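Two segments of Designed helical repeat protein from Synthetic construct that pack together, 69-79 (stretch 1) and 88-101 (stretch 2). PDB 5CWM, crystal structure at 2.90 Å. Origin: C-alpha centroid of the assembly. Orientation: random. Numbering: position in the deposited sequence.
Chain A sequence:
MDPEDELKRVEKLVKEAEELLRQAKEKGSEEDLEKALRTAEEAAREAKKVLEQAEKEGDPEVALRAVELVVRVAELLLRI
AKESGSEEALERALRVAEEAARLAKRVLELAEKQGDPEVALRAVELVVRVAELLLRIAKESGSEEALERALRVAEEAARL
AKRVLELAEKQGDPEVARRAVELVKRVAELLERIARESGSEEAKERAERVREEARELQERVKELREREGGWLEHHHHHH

Stretch 1 69-79: LVVRVAELLLR
Stretch 2 (88-101) EALERALRVAEEAA

Residues 69-79 and 88-101 are each helical throughout, with phi/psi mostly near -62/-42 (Ala101 -56/-65) and backbone hydrogen bonds from N of residue i to O of residue i-4, as from Ala74 N to Val70 O at 2.9 Å, and both helices extend beyond these limits. They run antiparallel at 162°, with a signed crossing angle of -162° and axes only 8.2 Å apart at closest approach. The register sets Val71 CA 5.9 Å from Ala100 CA and Leu77 CA 5.0 Å from Ala93 CA. No hydrogen bond crosses the interface; apolar packing joins the helices and buries 444 Å² in total.

Along the first helix, Leu69 is out of reach. Val70 (chi1 t) points toward the partner, its CG1 lying 3.8 Å from Ala100 CB and 4.1 Å from Val96 CG1. Val71 (t) lies sideways and brings CG2 to 3.9 Å from the same Ala100 CB, so one small methyl receives two valines. Arg72 makes no contact, and Val73 (t) only grazes Val96, CG1 to CG1 at 4.4 Å.

Ala74 faces the second helix directly. Its CB packs 3.7 Å from Val96 CG1 and 4.0 Å from the backbone N of Ala97, a short side chain suited to such close backbones. Glu75 points away and Leu76 sideways, both without contact.

Leu77 (chi1 m, chi2 t) has the largest covered area, 70 Å². Its CD1 meets Val96 CG2 at 3.6 Å, while its CB rests 3.7 Å from Ala93 CB. Val96 (t) thus touches Val70, Val73, Ala74 and Leu77. Ala93 fits where the backbones are tight: its CB is also 3.7 Å from Leu78 N. Leu78 (t, p) lies sideways and reaches Leu90 (t, p), CD1 to CD1 at 3.8 Å. Arg79 is out of reach.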

# COMPACT_ATOMS: atom_id res chain seq x y z
N LEU A 69 -8.38 -1.44 -2.79
CA LEU A 69 -8.88 -2.52 -3.64
C LEU A 69 -7.81 -2.94 -4.65
O LEU A 69 -7.67 -4.12 -4.96
CB LEU A 69 -10.16 -2.09 -4.37
CG LEU A 69 -11.47 -2.21 -3.58
CD1 LEU A 69 -12.64 -1.69 -4.39
CD2 LEU A 69 -11.70 -3.65 -3.16
N VAL A 70 -7.06 -1.96 -5.15
CA VAL A 70 -5.94 -2.25 -6.04
C VAL A 70 -4.88 -3.08 -5.32
O VAL A 70 -4.34 -4.03 -5.88
CB VAL A 70 -5.29 -0.95 -6.59
CG1 VAL A 70 -3.99 -1.26 -7.31
CG2 VAL A 70 -6.26 -0.23 -7.51
N VAL A 71 -4.62 -2.73 -4.06
CA VAL A 71 -3.69 -3.49 -3.22
C VAL A 71 -4.19 -4.92 -3.03
O VAL A 71 -3.42 -5.88 -3.12
CB VAL A 71 -3.50 -2.82 -1.85
CG1 VAL A 71 -2.65 -3.69 -0.94
CG2 VAL A 71 -2.87 -1.45 -2.02
N ARG A 72 -5.49 -5.05 -2.76
CA ARG A 72 -6.15 -6.35 -2.67
C ARG A 72 -5.87 -7.18 -3.92
O ARG A 72 -5.46 -8.35 -3.84
CB ARG A 72 -7.66 -6.16 -2.48
CG ARG A 72 -8.47 -7.44 -2.50
CD ARG A 72 -8.71 -7.96 -1.10
NE ARG A 72 -9.59 -9.12 -1.09
CZ ARG A 72 -10.92 -9.05 -0.99
NH1 ARG A 72 -11.51 -7.87 -0.90
NH2 ARG A 72 -11.65 -10.16 -0.98
N VAL A 73 -6.10 -6.56 -5.08
CA VAL A 73 -5.85 -7.20 -6.36
C VAL A 73 -4.39 -7.64 -6.49
O VAL A 73 -4.10 -8.73 -6.98
CB VAL A 73 -6.20 -6.27 -7.54
CG1 VAL A 73 -5.71 -6.84 -8.86
CG2 VAL A 73 -7.70 -6.02 -7.59
N ALA A 74 -3.48 -6.80 -6.02
CA ALA A 74 -2.05 -7.09 -6.08
C ALA A 74 -1.70 -8.33 -5.25
O ALA A 74 -0.99 -9.22 -5.72
CB ALA A 74 -1.24 -5.89 -5.62
N GLU A 75 -2.18 -8.36 -4.01
CA GLU A 75 -1.98 -9.52 -3.14
C GLU A 75 -2.53 -10.78 -3.81
O GLU A 75 -1.90 -11.84 -3.79
CB GLU A 75 -2.65 -9.31 -1.78
CG GLU A 75 -2.11 -8.14 -0.98
CD GLU A 75 -2.85 -7.94 0.33
OE1 GLU A 75 -3.89 -8.60 0.53
OE2 GLU A 75 -2.40 -7.12 1.16
N LEU A 76 -3.71 -10.63 -4.40
CA LEU A 76 -4.35 -11.74 -5.11
C LEU A 76 -3.46 -12.24 -6.24
O LEU A 76 -3.35 -13.44 -6.47
CB LEU A 76 -5.71 -11.31 -5.65
CG LEU A 76 -6.47 -12.36 -6.46
CD1 LEU A 76 -6.61 -13.66 -5.67
CD2 LEU A 76 -7.84 -11.83 -6.87
N LEU A 77 -2.82 -11.31 -6.95
CA LEU A 77 -1.94 -11.66 -8.05
C LEU A 77 -0.67 -12.32 -7.55
O LEU A 77 -0.07 -13.14 -8.25
CB LEU A 77 -1.59 -10.41 -8.88
CG LEU A 77 -2.76 -9.80 -9.66
CD1 LEU A 77 -2.26 -8.72 -10.60
CD2 LEU A 77 -3.51 -10.87 -10.42
N LEU A 78 -0.25 -11.97 -6.34
CA LEU A 78 0.88 -12.64 -5.72
C LEU A 78 0.52 -14.09 -5.39
O LEU A 78 1.32 -15.01 -5.60
CB LEU A 78 1.34 -11.90 -4.45
CG LEU A 78 2.41 -12.60 -3.61
CD1 LEU A 78 3.64 -12.92 -4.45
CD2 LEU A 78 2.78 -11.77 -2.40
N ARG A 79 -0.69 -14.29 -4.86
CA ARG A 79 -1.16 -15.63 -4.55
C ARG A 79 -1.27 -16.49 -5.81
O ARG A 79 -0.81 -17.63 -5.85
CB ARG A 79 -2.51 -15.56 -3.82
CG ARG A 79 -2.41 -14.97 -2.43
CD ARG A 79 -3.63 -14.11 -2.10
NE ARG A 79 -4.86 -14.89 -2.01
CZ ARG A 79 -6.07 -14.36 -1.89
NH1 ARG A 79 -6.21 -13.04 -1.84
NH2 ARG A 79 -7.14 -15.14 -1.82
N GLU A 88 5.78 -14.61 -15.05
CA GLU A 88 5.03 -13.53 -15.67
C GLU A 88 3.97 -12.97 -14.72
O GLU A 88 3.88 -11.75 -14.54
CB GLU A 88 4.38 -14.01 -16.97
CG GLU A 88 3.79 -12.89 -17.82
CD GLU A 88 3.11 -13.41 -19.07
OE1 GLU A 88 2.30 -14.35 -18.95
OE2 GLU A 88 3.40 -12.89 -20.17
N ALA A 89 3.18 -13.86 -14.13
CA ALA A 89 2.14 -13.46 -13.19
C ALA A 89 2.73 -12.75 -11.98
O ALA A 89 2.15 -11.80 -11.45
CB ALA A 89 1.33 -14.67 -12.75
N LEU A 90 3.90 -13.22 -11.55
CA LEU A 90 4.62 -12.60 -10.43
C LEU A 90 5.06 -11.19 -10.80
O LEU A 90 4.96 -10.26 -9.99
CB LEU A 90 5.82 -13.46 -10.05
CG LEU A 90 6.61 -13.06 -8.80
CD1 LEU A 90 5.68 -12.94 -7.60
CD2 LEU A 90 7.70 -14.08 -8.52
N GLU A 91 5.54 -11.03 -12.03
CA GLU A 91 5.93 -9.72 -12.54
C GLU A 91 4.73 -8.78 -12.59
O GLU A 91 4.84 -7.60 -12.28
CB GLU A 91 6.57 -9.85 -13.92
CG GLU A 91 7.95 -10.49 -13.91
CD GLU A 91 8.44 -10.85 -15.30
OE1 GLU A 91 7.66 -10.71 -16.26
OE2 GLU A 91 9.61 -11.26 -15.43
N ARG A 92 3.58 -9.32 -12.99
CA ARG A 92 2.35 -8.54 -13.04
C ARG A 92 1.94 -8.09 -11.63
O ARG A 92 1.52 -6.95 -11.43
CB ARG A 92 1.22 -9.34 -13.68
CG ARG A 92 1.49 -9.71 -15.13
CD ARG A 92 0.28 -10.38 -15.77
NE ARG A 92 0.52 -10.73 -17.17
CZ ARG A 92 -0.43 -11.10 -18.02
NH1 ARG A 92 -1.69 -11.18 -17.61
NH2 ARG A 92 -0.12 -11.41 -19.27
N ALA A 93 2.09 -9.00 -10.67
CA ALA A 93 1.84 -8.67 -9.27
C ALA A 93 2.74 -7.53 -8.81
O ALA A 93 2.29 -6.58 -8.15
CB ALA A 93 2.04 -9.89 -8.39
N LEU A 94 4.01 -7.62 -9.19
CA LEU A 94 4.99 -6.58 -8.90
C LEU A 94 4.55 -5.23 -9.47
O LEU A 94 4.57 -4.21 -8.77
CB LEU A 94 6.36 -6.96 -9.45
CG LEU A 94 7.51 -5.97 -9.24
CD1 LEU A 94 7.72 -5.70 -7.76
CD2 LEU A 94 8.79 -6.50 -9.88
N ARG A 95 4.15 -5.23 -10.73
CA ARG A 95 3.71 -4.02 -11.41
C ARG A 95 2.49 -3.40 -10.73
O ARG A 95 2.46 -2.19 -10.48
CB ARG A 95 3.38 -4.31 -12.88
CG ARG A 95 4.58 -4.75 -13.71
CD ARG A 95 5.68 -3.71 -13.70
NE ARG A 95 6.82 -4.11 -14.53
CZ ARG A 95 7.83 -4.85 -14.09
NH1 ARG A 95 7.86 -5.27 -12.83
NH2 ARG A 95 8.82 -5.17 -14.91
N VAL A 96 1.50 -4.22 -10.43
CA VAL A 96 0.28 -3.75 -9.78
C VAL A 96 0.57 -3.19 -8.39
O VAL A 96 -0.04 -2.21 -7.97
CB VAL A 96 -0.78 -4.87 -9.69
CG1 VAL A 96 -1.99 -4.41 -8.90
CG2 VAL A 96 -1.20 -5.31 -11.08
N ALA A 97 1.52 -3.81 -7.69
CA ALA A 97 1.94 -3.29 -6.38
C ALA A 97 2.60 -1.92 -6.51
O ALA A 97 2.23 -0.96 -5.81
CB ALA A 97 2.88 -4.28 -5.70
N GLU A 98 3.58 -1.84 -7.41
CA GLU A 98 4.29 -0.59 -7.68
C GLU A 98 3.33 0.53 -8.05
O GLU A 98 3.52 1.68 -7.66
CB GLU A 98 5.32 -0.78 -8.79
CG GLU A 98 6.49 -1.68 -8.41
CD GLU A 98 7.49 -1.85 -9.55
OE1 GLU A 98 8.46 -2.61 -9.38
OE2 GLU A 98 7.29 -1.22 -10.61
N GLU A 99 2.30 0.19 -8.82
CA GLU A 99 1.26 1.15 -9.18
C GLU A 99 0.47 1.56 -7.95
O GLU A 99 0.21 2.75 -7.72
CB GLU A 99 0.33 0.57 -10.25
CG GLU A 99 -0.78 1.52 -10.70
CD GLU A 99 -0.26 2.66 -11.56
OE1 GLU A 99 0.86 2.55 -12.10
OE2 GLU A 99 -0.99 3.67 -11.70
N ALA A 100 0.08 0.57 -7.15
CA ALA A 100 -0.70 0.79 -5.94
C ALA A 100 0.00 1.77 -5.01
O ALA A 100 -0.65 2.57 -4.34
CB ALA A 100 -0.95 -0.53 -5.23
N ALA A 101 1.33 1.70 -4.96
CA ALA A 101 2.12 2.65 -4.18
C ALA A 101 1.83 4.10 -4.57
O ALA A 101 1.30 4.89 -3.78
CB ALA A 101 3.60 2.35 -4.32